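Local coordinates for putative tetR-family transcriptional regulatory protein (Streptomyces coelicolor, PDB 2DG8) that probably regulates transcription as a TetR-family DNA-binding protein, a homodimer with a helix-turn-helix domain and a larger all-helical C-terminal domain, at residues 14-19 against 56-61; 73-79 against 134-138; 86-90 against 174-178. All coordinates share one frame; numbering follows the deposited sequence.

Interaction 1 (14-19 against 56-61)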
ATOM      1  N   ILE A  14     -19.890  -5.514 -16.755  1.00 36.33           N
ATOM      2  CA  ILE A  14     -19.244  -4.235 -16.971  1.00 35.26           C
ATOM      3  C   ILE A  14     -18.284  -3.964 -15.820  1.00 34.02           C
ATOM      4  O   ILE A  14     -17.153  -3.527 -16.042  1.00 32.45           O
ATOM      5  CB  ILE A  14     -20.283  -3.099 -17.089  1.00 35.32           C
ATOM      6  CG1 ILE A  14     -21.036  -3.243 -18.419  1.00 37.99           C
ATOM      7  CG2 ILE A  14     -19.588  -1.738 -17.006  1.00 34.88           C
ATOM      8  CD1 ILE A  14     -22.235  -2.319 -18.582  1.00 38.01           C
ATOM      9  N   LEU A  15     -18.730  -4.249 -14.597  1.00 31.18           N
ATOM     10  CA  LEU A  15     -17.901  -4.035 -13.416  1.00 32.83           C
ATOM     11  C   LEU A  15     -16.636  -4.883 -13.461  1.00 33.52           C
ATOM     12  O   LEU A  15     -15.540  -4.396 -13.175  1.00 32.15           O
ATOM     13  CB  LEU A  15     -18.696  -4.350 -12.150  1.00 32.50           C
ATOM     14  CG  LEU A  15     -19.805  -3.343 -11.823  1.00 32.63           C
ATOM     15  CD1 LEU A  15     -20.573  -3.812 -10.609  1.00 30.92           C
ATOM     16  CD2 LEU A  15     -19.201  -1.963 -11.573  1.00 32.60           C
ATOM     17  N   ALA A  16     -16.792  -6.146 -13.841  1.00 34.78           N
ATOM     18  CA  ALA A  16     -15.661  -7.061 -13.935  1.00 35.55           C
ATOM     19  C   ALA A  16     -14.643  -6.585 -14.973  1.00 35.51           C
ATOM     20  O   ALA A  16     -13.441  -6.604 -14.721  1.00 36.40           O
ATOM     21  CB  ALA A  16     -16.154  -8.463 -14.289  1.00 36.49           C
ATOM     22  N   ALA A  17     -15.132  -6.161 -16.135  1.00 35.71           N
ATOM     23  CA  ALA A  17     -14.268  -5.688 -17.213  1.00 34.37           C
ATOM     24  C   ALA A  17     -13.507  -4.441 -16.770  1.00 34.75           C
ATOM     25  O   ALA A  17     -12.358  -4.214 -17.174  1.00 35.41           O
ATOM     26  CB  ALA A  17     -15.106  -5.385 -18.451  1.00 37.07           C
ATOM     27  N   THR A  18     -14.157  -3.631 -15.940  1.00 31.33           N
ATOM     28  CA  THR A  18     -13.540  -2.417 -15.421  1.00 30.20           C
ATOM     29  C   THR A  18     -12.355  -2.802 -14.523  1.00 27.88           C
ATOM     30  O   THR A  18     -11.288  -2.191 -14.578  1.00 23.77           O
ATOM     31  CB  THR A  18     -14.552  -1.592 -14.596  1.00 33.43           C
ATOM     32  OG1 THR A  18     -15.720  -1.337 -15.387  1.00 35.81           O
ATOM     33  CG2 THR A  18     -13.936  -0.255 -14.176  1.00 35.59           C
ATOM     34  N   LEU A  19     -12.562  -3.826 -13.704  1.00 28.40           N
ATOM     35  CA  LEU A  19     -11.537  -4.334 -12.793  1.00 32.07           C
ATOM     36  C   LEU A  19     -10.389  -4.933 -13.608  1.00 31.96           C
ATOM     37  O   LEU A  19      -9.226  -4.662 -13.328  1.00 31.72           O
ATOM     38  CB  LEU A  19     -12.154  -5.390 -11.864  1.00 33.32           C
ATOM     39  CG  LEU A  19     -12.315  -5.086 -10.366  1.00 34.24           C
ATOM     40  CD1 LEU A  19     -12.254  -3.597 -10.059  1.00 28.66           C
ATOM     41  CD2 LEU A  19     -13.626  -5.695  -9.905  1.00 36.41           C
ATOM     42  N   LEU A  56     -19.193   4.151 -11.421  1.00 33.26           N
ATOM     43  CA  LEU A  56     -18.633   2.938 -12.020  1.00 34.69           C
ATOM     44  C   LEU A  56     -17.421   2.502 -11.186  1.00 34.18           C
ATOM     45  O   LEU A  56     -17.338   1.354 -10.746  1.00 34.04           O
ATOM     46  CB  LEU A  56     -18.222   3.241 -13.475  1.00 32.51           C
ATOM     47  CG  LEU A  56     -17.854   2.173 -14.515  1.00 37.89           C
ATOM     48  CD1 LEU A  56     -16.361   2.044 -14.589  1.00 39.72           C
ATOM     49  CD2 LEU A  56     -18.530   0.827 -14.203  1.00 34.37           C
ATOM     50  N   LEU A  57     -16.496   3.428 -10.951  1.00 33.89           N
ATOM     51  CA  LEU A  57     -15.306   3.111 -10.165  1.00 36.95           C
ATOM     52  C   LEU A  57     -15.643   2.720  -8.731  1.00 36.65           C
ATOM     53  O   LEU A  57     -15.041   1.800  -8.165  1.00 38.93           O
ATOM     54  CB  LEU A  57     -14.331   4.290 -10.156  1.00 36.11           C
ATOM     55  CG  LEU A  57     -13.597   4.569 -11.472  1.00 36.51           C
ATOM     56  CD1 LEU A  57     -12.607   5.694 -11.270  1.00 34.90           C
ATOM     57  CD2 LEU A  57     -12.878   3.313 -11.943  1.00 37.21           C
ATOM     58  N   ARG A  58     -16.608   3.409  -8.140  1.00 37.44           N
ATOM     59  CA  ARG A  58     -17.000   3.101  -6.772  1.00 39.54           C
ATOM     60  C   ARG A  58     -17.597   1.704  -6.702  1.00 38.82           C
ATOM     61  O   ARG A  58     -17.281   0.937  -5.788  1.00 38.93           O
ATOM     62  CB  ARG A  58     -18.001   4.137  -6.249  1.00 40.75           C
ATOM     63  CG  ARG A  58     -17.410   5.549  -6.129  1.00 43.93           C
ATOM     64  CD  ARG A  58     -18.454   6.573  -5.698  1.00 48.52           C
ATOM     65  NE  ARG A  58     -18.783   6.484  -4.281  1.00 54.13           N
ATOM     66  CZ  ARG A  58     -17.982   6.896  -3.299  1.00 58.57           C
ATOM     67  NH1 ARG A  58     -16.799   7.432  -3.577  1.00 60.75           N
ATOM     68  NH2 ARG A  58     -18.366   6.774  -2.033  1.00 60.33           N
ATOM     69  N   GLU A  59     -18.443   1.363  -7.671  1.00 36.02           N
ATOM     70  CA  GLU A  59     -19.060   0.042  -7.676  1.00 37.01           C
ATOM     71  C   GLU A  59     -18.060  -1.051  -8.036  1.00 35.75           C
ATOM     72  O   GLU A  59     -18.169  -2.169  -7.541  1.00 37.12           O
ATOM     73  CB  GLU A  59     -20.256  -0.005  -8.637  1.00 37.00           C
ATOM     74  CG  GLU A  59     -21.377   0.956  -8.271  1.00 41.26           C
ATOM     75  CD  GLU A  59     -22.728   0.549  -8.850  1.00 43.68           C
ATOM     76  OE1 GLU A  59     -23.561   1.444  -9.106  1.00 45.45           O
ATOM     77  OE2 GLU A  59     -22.964  -0.664  -9.032  1.00 44.91           O
ATOM     78  N   ALA A  60     -17.087  -0.729  -8.892  1.00 34.44           N
ATOM     79  CA  ALA A  60     -16.071  -1.701  -9.288  1.00 33.98           C
ATOM     80  C   ALA A  60     -15.137  -2.045  -8.128  1.00 33.96           C
ATOM     81  O   ALA A  60     -14.900  -3.214  -7.839  1.00 33.57           O
ATOM     82  CB  ALA A  60     -15.255  -1.174 -10.461  1.00 32.27           C
ATOM     83  N   PHE A  61     -14.600  -1.021  -7.475  1.00 34.04           N
ATOM     84  CA  PHE A  61     -13.690  -1.233  -6.356  1.00 33.80           C
ATOM     85  C   PHE A  61     -14.432  -1.766  -5.139  1.00 34.11           C
ATOM     86  O   PHE A  61     -13.836  -2.390  -4.251  1.00 33.32           O
ATOM     87  CB  PHE A  61     -12.957   0.064  -6.013  1.00 31.02           C
ATOM     88  CG  PHE A  61     -11.759   0.336  -6.897  1.00 32.92           C
ATOM     89  CD1 PHE A  61     -11.658   1.520  -7.614  1.00 29.90           C
ATOM     90  CD2 PHE A  61     -10.714  -0.584  -6.980  1.00 32.79           C
ATOM     91  CE1 PHE A  61     -10.535   1.791  -8.402  1.00 33.02           C
ATOM     92  CE2 PHE A  61      -9.587  -0.327  -7.764  1.00 34.64           C
ATOM     93  CZ  PHE A  61      -9.495   0.867  -8.477  1.00 30.02           C
TER
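Thr18 and Leu56 meet tip to tip where helices 10-25 and 53-77 cross nearly perpendicularly, their segment axes 9.0 Å apart at an angle of 85°. This is the tight part: Thr18 CG2 presses on Leu56 CD1 at 3.4 Å, closer than usual for two carbons, and also faces Ala60 CB. One torsion places both branches: with Thr18 OG1 beside the backbone N (chi1 -54°), the hydroxyl donates back to Ile14 O over 2.7 Å and the methyl faces helix 53-77. That carbonyl takes Thr18 N and Thr18 OG1 from opposite faces of its plane. A glycine here would probably leave Leu56 CD1 facing a gap and strip Ile14 O of its second donor. Ala60, small enough for close approach, lies between Leu15 and Leu19, with Leu19 CD1 3.9 Å from Ala60 CB. The side nearer solvent is aliphatic: Leu15 CD2 lies on Glu59 CB at 3.7 Å, both residues partly exposed, and the Glu59 carboxylate forms a salt bridge with Arg11. Ile35 of helix 32-39 touches both Thr18 and Leu56, so three helices share this core, the hydrophobic centre of a TetR-type helix-turn-helix DNA-binding domain.

Interaction 2 (73-79 against 134-138)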
ATOM      1  N   ASP A  73     -13.132 -13.816   5.518  1.00 40.08           N
ATOM      2  CA  ASP A  73     -14.178 -14.690   6.020  1.00 42.69           C
ATOM      3  C   ASP A  73     -13.811 -16.150   5.799  1.00 44.88           C
ATOM      4  O   ASP A  73     -13.997 -16.988   6.682  1.00 45.10           O
ATOM      5  CB  ASP A  73     -15.496 -14.404   5.312  1.00 42.56           C
ATOM      6  CG  ASP A  73     -16.640 -15.212   5.884  1.00 44.22           C
ATOM      7  OD1 ASP A  73     -17.699 -15.294   5.227  1.00 41.00           O
ATOM      8  OD2 ASP A  73     -16.476 -15.760   6.998  1.00 45.55           O
ATOM      9  N   GLU A  74     -13.292 -16.452   4.613  1.00 44.98           N
ATOM     10  CA  GLU A  74     -12.898 -17.814   4.288  1.00 46.56           C
ATOM     11  C   GLU A  74     -11.893 -18.376   5.300  1.00 46.89           C
ATOM     12  O   GLU A  74     -12.052 -19.497   5.788  1.00 49.51           O
ATOM     13  CB  GLU A  74     -12.281 -17.872   2.887  1.00 47.73           C
ATOM     14  CG  GLU A  74     -12.006 -19.295   2.398  1.00 52.88           C
ATOM     15  CD  GLU A  74     -11.166 -19.340   1.128  1.00 54.68           C
ATOM     16  OE1 GLU A  74     -11.521 -18.659   0.141  1.00 53.88           O
ATOM     17  OE2 GLU A  74     -10.149 -20.069   1.118  1.00 58.05           O
ATOM     18  N   HIS A  75     -10.857 -17.598   5.606  1.00 44.49           N
ATOM     19  CA  HIS A  75      -9.829 -18.034   6.542  1.00 41.99           C
ATOM     20  C   HIS A  75     -10.253 -17.980   7.996  1.00 42.29           C
ATOM     21  O   HIS A  75     -10.080 -18.952   8.734  1.00 41.30           O
ATOM     22  CB  HIS A  75      -8.552 -17.197   6.378  1.00 37.72           C
ATOM     23  CG  HIS A  75      -7.752 -17.552   5.167  1.00 36.55           C
ATOM     24  ND1 HIS A  75      -8.057 -17.081   3.908  1.00 36.60           N
ATOM     25  CD2 HIS A  75      -6.686 -18.373   5.013  1.00 35.40           C
ATOM     26  CE1 HIS A  75      -7.214 -17.595   3.032  1.00 35.72           C
ATOM     27  NE2 HIS A  75      -6.372 -18.383   3.675  1.00 37.71           N
ATOM     28  N   LEU A  76     -10.794 -16.837   8.404  1.00 42.68           N
ATOM     29  CA  LEU A  76     -11.210 -16.623   9.784  1.00 44.92           C
ATOM     30  C   LEU A  76     -12.477 -17.375  10.180  1.00 46.23           C
ATOM     31  O   LEU A  76     -12.598 -17.852  11.310  1.00 44.89           O
ATOM     32  CB  LEU A  76     -11.400 -15.126  10.046  1.00 44.99           C
ATOM     33  CG  LEU A  76     -10.160 -14.222  10.084  1.00 46.72           C
ATOM     34  CD1 LEU A  76      -9.293 -14.572  11.291  1.00 48.11           C
ATOM     35  CD2 LEU A  76      -9.370 -14.376   8.812  1.00 47.63           C
ATOM     36  N   GLY A  77     -13.423 -17.470   9.256  1.00 47.22           N
ATOM     37  CA  GLY A  77     -14.663 -18.162   9.554  1.00 49.54           C
ATOM     38  C   GLY A  77     -14.454 -19.617   9.929  1.00 49.56           C
ATOM     39  O   GLY A  77     -15.251 -20.188  10.675  1.00 50.95           O
ATOM     40  N   ALA A  78     -13.376 -20.214   9.424  1.00 48.70           N
ATOM     41  CA  ALA A  78     -13.071 -21.616   9.696  1.00 48.75           C
ATOM     42  C   ALA A  78     -12.239 -21.846  10.956  1.00 49.85           C
ATOM     43  O   ALA A  78     -11.832 -22.975  11.231  1.00 49.66           O
ATOM     44  CB  ALA A  78     -12.356 -22.231   8.493  1.00 48.30           C
ATOM     45  N   ALA A  79     -11.981 -20.785  11.717  1.00 49.85           N
ATOM     46  CA  ALA A  79     -11.193 -20.897  12.943  1.00 50.34           C
ATOM     47  C   ALA A  79     -12.097 -21.126  14.149  1.00 50.51           C
ATOM     48  O   ALA A  79     -13.065 -20.395  14.359  1.00 49.91           O
ATOM     49  CB  ALA A  79     -10.348 -19.638  13.146  1.00 48.63           C
ATOM     50  N   HIS A 134     -14.821  -9.534  10.872  1.00 39.18           N
ATOM     51  CA  HIS A 134     -14.408 -10.935  10.921  1.00 39.10           C
ATOM     52  C   HIS A 134     -13.286 -11.180  11.919  1.00 38.51           C
ATOM     53  O   HIS A 134     -13.181 -12.262  12.490  1.00 39.21           O
ATOM     54  CB  HIS A 134     -13.972 -11.417   9.542  1.00 40.59           C
ATOM     55  CG  HIS A 134     -15.065 -11.369   8.519  1.00 44.26           C
ATOM     56  ND1 HIS A 134     -15.134 -10.393   7.550  1.00 45.89           N
ATOM     57  CD2 HIS A 134     -16.162 -12.145   8.356  1.00 43.67           C
ATOM     58  CE1 HIS A 134     -16.231 -10.568   6.831  1.00 45.69           C
ATOM     59  NE2 HIS A 134     -16.870 -11.622   7.301  1.00 45.99           N
ATOM     60  N   LEU A 135     -12.447 -10.174  12.127  1.00 37.69           N
ATOM     61  CA  LEU A 135     -11.339 -10.305  13.060  1.00 38.09           C
ATOM     62  C   LEU A 135     -11.888 -10.300  14.484  1.00 38.71           C
ATOM     63  O   LEU A 135     -11.390 -11.013  15.356  1.00 36.44           O
ATOM     64  CB  LEU A 135     -10.362  -9.149  12.866  1.00 33.12           C
ATOM     65  CG  LEU A 135      -8.946  -9.339  12.313  1.00 35.06           C
ATOM     66  CD1 LEU A 135      -8.772 -10.580  11.439  1.00 28.71           C
ATOM     67  CD2 LEU A 135      -8.619  -8.080  11.561  1.00 30.05           C
ATOM     68  N   GLU A 136     -12.924  -9.499  14.708  1.00 40.53           N
ATOM     69  CA  GLU A 136     -13.528  -9.403  16.029  1.00 42.94           C
ATOM     70  C   GLU A 136     -14.321 -10.641  16.428  1.00 42.88           C
ATOM     71  O   GLU A 136     -14.868 -10.697  17.526  1.00 45.09           O
ATOM     72  CB  GLU A 136     -14.419  -8.169  16.124  1.00 42.52           C
ATOM     73  CG  GLU A 136     -13.654  -6.867  16.022  1.00 44.15           C
ATOM     74  CD  GLU A 136     -14.546  -5.670  16.219  1.00 45.51           C
ATOM     75  OE1 GLU A 136     -14.106  -4.542  15.920  1.00 44.61           O
ATOM     76  OE2 GLU A 136     -15.689  -5.861  16.684  1.00 48.60           O
ATOM     77  N   LYS A 137     -14.393 -11.624  15.541  1.00 42.56           N
ATOM     78  CA  LYS A 137     -15.095 -12.850  15.873  1.00 44.63           C
ATOM     79  C   LYS A 137     -14.163 -13.697  16.739  1.00 45.21           C
ATOM     80  O   LYS A 137     -14.570 -14.717  17.296  1.00 46.50           O
ATOM     81  CB  LYS A 137     -15.471 -13.627  14.610  1.00 45.85           C
ATOM     82  CG  LYS A 137     -16.559 -12.973  13.776  1.00 47.96           C
ATOM     83  CD  LYS A 137     -16.887 -13.824  12.553  1.00 50.65           C
ATOM     84  CE  LYS A 137     -17.837 -13.099  11.606  1.00 53.26           C
ATOM     85  NZ  LYS A 137     -18.116 -13.927  10.393  1.00 55.42           N
ATOM     86  N   HIS A 138     -12.909 -13.263  16.859  1.00 43.73           N
ATOM     87  CA  HIS A 138     -11.935 -13.998  17.654  1.00 43.69           C
ATOM     88  C   HIS A 138     -11.135 -13.136  18.620  1.00 42.42           C
ATOM     89  O   HIS A 138     -10.646 -13.633  19.629  1.00 43.23           O
ATOM     90  CB  HIS A 138     -10.954 -14.746  16.747  1.00 44.83           C
ATOM     91  CG  HIS A 138     -11.604 -15.720  15.814  1.00 45.56           C
ATOM     92  ND1 HIS A 138     -12.083 -15.357  14.573  1.00 45.80           N
ATOM     93  CD2 HIS A 138     -11.836 -17.048  15.934  1.00 45.18           C
ATOM     94  CE1 HIS A 138     -12.578 -16.421  13.967  1.00 46.44           C
ATOM     95  NE2 HIS A 138     -12.440 -17.460  14.771  1.00 45.16           N
TER
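Asp73 and His134 bring the two backbones nearest, 6.2 Å from CA to CA, where helix 53-77 and helix 121-135 both run out into turns. The Asp73 CB methylene lies over one face of the His134 imidazole, a CH-pi contact 4.0 Å from Asp73 CB to the ring centroid and displaced toward the rim. With CG anti to the backbone N (chi1 -175°), the Asp73 carboxylate continues along the ring, its plane only 19° from that of the imidazole. Lys137 extends its chain to the same acid, but Lys137 NZ stays 4.2 Å from Asp73 OD2, too far for a salt bridge, so any attraction is probably modest. Deeper in, Leu76 CD1 meets Leu135 CD1 at 4.0 Å. The polar link comes past the helix ends: His138 NE2 donates to Ala79 O at 3.0 Å, nearly straight at 170°. The acceptor is in the ring plane, whereas the N-H arrives from above the carbonyl plane. Leu76 O also lies at that ring edge, beside CE1, and His138 ND1 is buried without a partner. Helix 82-98 backs the junction, with Leu92 against Leu76 and Ala85 against His138, while helix 141-159 packs on Leu135 through Ala144 and Asp148.

Interaction 3 (86-90 against 174-178)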
ATOM      1  N   ARG A  86      -5.174 -17.270  14.895  1.00 36.62           N
ATOM      2  CA  ARG A  86      -3.830 -16.745  14.681  1.00 37.09           C
ATOM      3  C   ARG A  86      -3.181 -17.463  13.507  1.00 38.17           C
ATOM      4  O   ARG A  86      -2.530 -16.840  12.664  1.00 36.88           O
ATOM      5  CB  ARG A  86      -2.960 -16.942  15.931  1.00 36.40           C
ATOM      6  CG  ARG A  86      -3.448 -16.210  17.164  1.00 38.77           C
ATOM      7  CD  ARG A  86      -2.461 -16.365  18.316  1.00 37.69           C
ATOM      8  NE  ARG A  86      -2.830 -15.553  19.476  1.00 41.48           N
ATOM      9  CZ  ARG A  86      -3.539 -15.991  20.516  1.00 42.83           C
ATOM     10  NH1 ARG A  86      -3.820 -15.165  21.519  1.00 44.78           N
ATOM     11  NH2 ARG A  86      -3.957 -17.252  20.564  1.00 39.70           N
ATOM     12  N   GLU A  87      -3.354 -18.781  13.470  1.00 38.21           N
ATOM     13  CA  GLU A  87      -2.794 -19.621  12.411  1.00 39.76           C
ATOM     14  C   GLU A  87      -3.489 -19.280  11.090  1.00 38.81           C
ATOM     15  O   GLU A  87      -2.876 -19.282  10.020  1.00 35.56           O
ATOM     16  CB  GLU A  87      -3.038 -21.094  12.751  1.00 43.29           C
ATOM     17  CG  GLU A  87      -2.023 -22.069  12.170  1.00 50.29           C
ATOM     18  CD  GLU A  87      -0.684 -22.019  12.891  1.00 49.72           C
ATOM     19  OE1 GLU A  87      -0.677 -22.022  14.139  1.00 51.04           O
ATOM     20  OE2 GLU A  87       0.359 -21.990  12.212  1.00 51.26           O
ATOM     21  N   ALA A  88      -4.784 -18.999  11.187  1.00 37.78           N
ATOM     22  CA  ALA A  88      -5.592 -18.656  10.029  1.00 37.58           C
ATOM     23  C   ALA A  88      -5.123 -17.331   9.437  1.00 36.14           C
ATOM     24  O   ALA A  88      -5.082 -17.167   8.216  1.00 35.81           O
ATOM     25  CB  ALA A  88      -7.073 -18.554  10.437  1.00 37.44           C
ATOM     26  N   VAL A  89      -4.778 -16.389  10.310  1.00 34.47           N
ATOM     27  CA  VAL A  89      -4.323 -15.078   9.877  1.00 32.77           C
ATOM     28  C   VAL A  89      -2.997 -15.183   9.138  1.00 33.11           C
ATOM     29  O   VAL A  89      -2.764 -14.455   8.176  1.00 32.68           O
ATOM     30  CB  VAL A  89      -4.173 -14.114  11.074  1.00 31.84           C
ATOM     31  CG1 VAL A  89      -3.492 -12.811  10.623  1.00 29.19           C
ATOM     32  CG2 VAL A  89      -5.552 -13.805  11.662  1.00 29.66           C
ATOM     33  N   ALA A  90      -2.129 -16.086   9.587  1.00 30.40           N
ATOM     34  CA  ALA A  90      -0.837 -16.267   8.935  1.00 29.28           C
ATOM     35  C   ALA A  90      -1.095 -16.728   7.514  1.00 29.47           C
ATOM     36  O   ALA A  90      -0.448 -16.268   6.567  1.00 29.41           O
ATOM     37  CB  ALA A  90       0.018 -17.308   9.690  1.00 25.92           C
ATOM     38  N   ILE A 174       2.058 -11.980  14.651  1.00 29.50           N
ATOM     39  CA  ILE A 174       0.648 -12.137  14.942  1.00 30.90           C
ATOM     40  C   ILE A 174       0.463 -12.508  16.411  1.00 32.13           C
ATOM     41  O   ILE A 174      -0.355 -11.903  17.107  1.00 34.38           O
ATOM     42  CB  ILE A 174       0.032 -13.206  14.017  1.00 29.95           C
ATOM     43  CG1 ILE A 174       0.014 -12.667  12.579  1.00 28.87           C
ATOM     44  CG2 ILE A 174      -1.362 -13.572  14.488  1.00 30.58           C
ATOM     45  CD1 ILE A 174      -0.157 -13.718  11.502  1.00 30.05           C
ATOM     46  N   ALA A 175       1.237 -13.480  16.892  1.00 32.49           N
ATOM     47  CA  ALA A 175       1.124 -13.891  18.289  1.00 33.93           C
ATOM     48  C   ALA A 175       1.386 -12.708  19.207  1.00 32.37           C
ATOM     49  O   ALA A 175       0.667 -12.501  20.179  1.00 33.48           O
ATOM     50  CB  ALA A 175       2.107 -15.030  18.602  1.00 35.61           C
ATOM     51  N   ARG A 176       2.412 -11.926  18.893  1.00 32.96           N
ATOM     52  CA  ARG A 176       2.744 -10.762  19.707  1.00 34.11           C
ATOM     53  C   ARG A 176       1.648  -9.679  19.719  1.00 34.97           C
ATOM     54  O   ARG A 176       1.235  -9.229  20.791  1.00 35.39           O
ATOM     55  CB  ARG A 176       4.109 -10.206  19.255  1.00 37.16           C
ATOM     56  CG  ARG A 176       5.266 -10.931  19.960  1.00 36.27           C
ATOM     57  CD  ARG A 176       6.568 -11.107  19.162  1.00 36.87           C
ATOM     58  NE  ARG A 176       7.377  -9.901  19.048  1.00 38.51           N
ATOM     59  CZ  ARG A 176       8.707  -9.892  18.964  1.00 36.60           C
ATOM     60  NH1 ARG A 176       9.358  -8.741  18.855  1.00 36.82           N
ATOM     61  NH2 ARG A 176       9.396 -11.023  19.011  1.00 35.67           N
ATOM     62  N   ILE A 177       1.147  -9.289  18.545  1.00 34.95           N
ATOM     63  CA  ILE A 177       0.102  -8.263  18.457  1.00 36.12           C
ATOM     64  C   ILE A 177      -1.203  -8.708  19.150  1.00 38.05           C
ATOM     65  O   ILE A 177      -1.932  -7.886  19.694  1.00 36.79           O
ATOM     66  CB  ILE A 177      -0.211  -7.897  16.977  1.00 36.79           C
ATOM     67  CG1 ILE A 177      -0.697  -6.451  16.873  1.00 38.71           C
ATOM     68  CG2 ILE A 177      -1.304  -8.805  16.426  1.00 36.44           C
ATOM     69  CD1 ILE A 177       0.374  -5.419  17.084  1.00 36.24           C
ATOM     70  N   THR A 178      -1.486 -10.006  19.140  1.00 39.35           N
ATOM     71  CA  THR A 178      -2.698 -10.518  19.769  1.00 41.08           C
ATOM     72  C   THR A 178      -2.468 -10.985  21.216  1.00 44.55           C
ATOM     73  O   THR A 178      -3.214 -11.813  21.744  1.00 43.30           O
ATOM     74  CB  THR A 178      -3.300 -11.682  18.949  1.00 40.38           C
ATOM     75  OG1 THR A 178      -2.330 -12.723  18.817  1.00 37.53           O
ATOM     76  CG2 THR A 178      -3.710 -11.204  17.553  1.00 37.72           C
TER
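The Arg86 guanidinium presents its edge to Thr178: the hydroxyl OG1 and the backbone carbonyl O both lie near its plane, while CA of Ala175 approaches obliquely. Two N-H groups are used. Arg86 NE donates to Thr178 OG1 at 2.9 Å, bent to 157°, and Arg86 NH1 makes a weak bond of 3.4 Å to Thr178 O. The NE bond, with the weak one beside it, probably limits rotation of the group about its last bonds. The arginine arrives extended from CG to NE, and its chain slides past Thr178 in the opposite direction. Thr178 OG1 sits between the backbone N and the carbonyl carbon (chi1 58°), which turns it back to donate to Ile174 O at 2.7 Å. The hydroxyl thus accepts from Arg86 and donates to Ile174, while the same Ile174 carbonyl also accepts from Thr178 N. Thr178 is the first residue to leave helical geometry after helix 167-177, so the arginine bonds to the chain just where that helix ends.

Nearer the Arg86 backbone the contact turns apolar. Ile174 CD1 packs on Val89 CG1 at 3.6 Å, the two side chains crossing at a slant, and Ile174 CD1 also reaches Ala90 CB at 4.0 Å. Its other branch, CG2, lies beside Arg86 CB. Phe139 touches both Arg86 and Thr178, and helix 141-159 packs against Val89 through Ile151. Next along the same helix as Ile174, Arg176 donates to Ile177 O of the second subunit. The contact therefore joins helix 82-98 to a helix of the dimer interface, within the all-helical C-terminal domain, which in TetR-family regulators carries that interface and, probably here too, the ligand pocket.

From the N terminus, interaction 1 closes first, returning the start of helix 53-77 to helix 10-25 around helices 32-39 and 44-49. The same long helix then runs out of the DNA-binding domain to interaction 2, whose centre is about 27 Å from that of interaction 1. Interactions 2 and 3 cross along the chain: 86-90 falls inside the loop closed by 73-79 with 134-138, while 174-178 comes after it. They also touch in space, with Leu76 CD1 3.8 Å from Val89 CG2. Interaction 1 stands in series with both, so helix 53-77 joins the helix-turn-helix unit to a C-terminal body tied together by interactions 2 and 3.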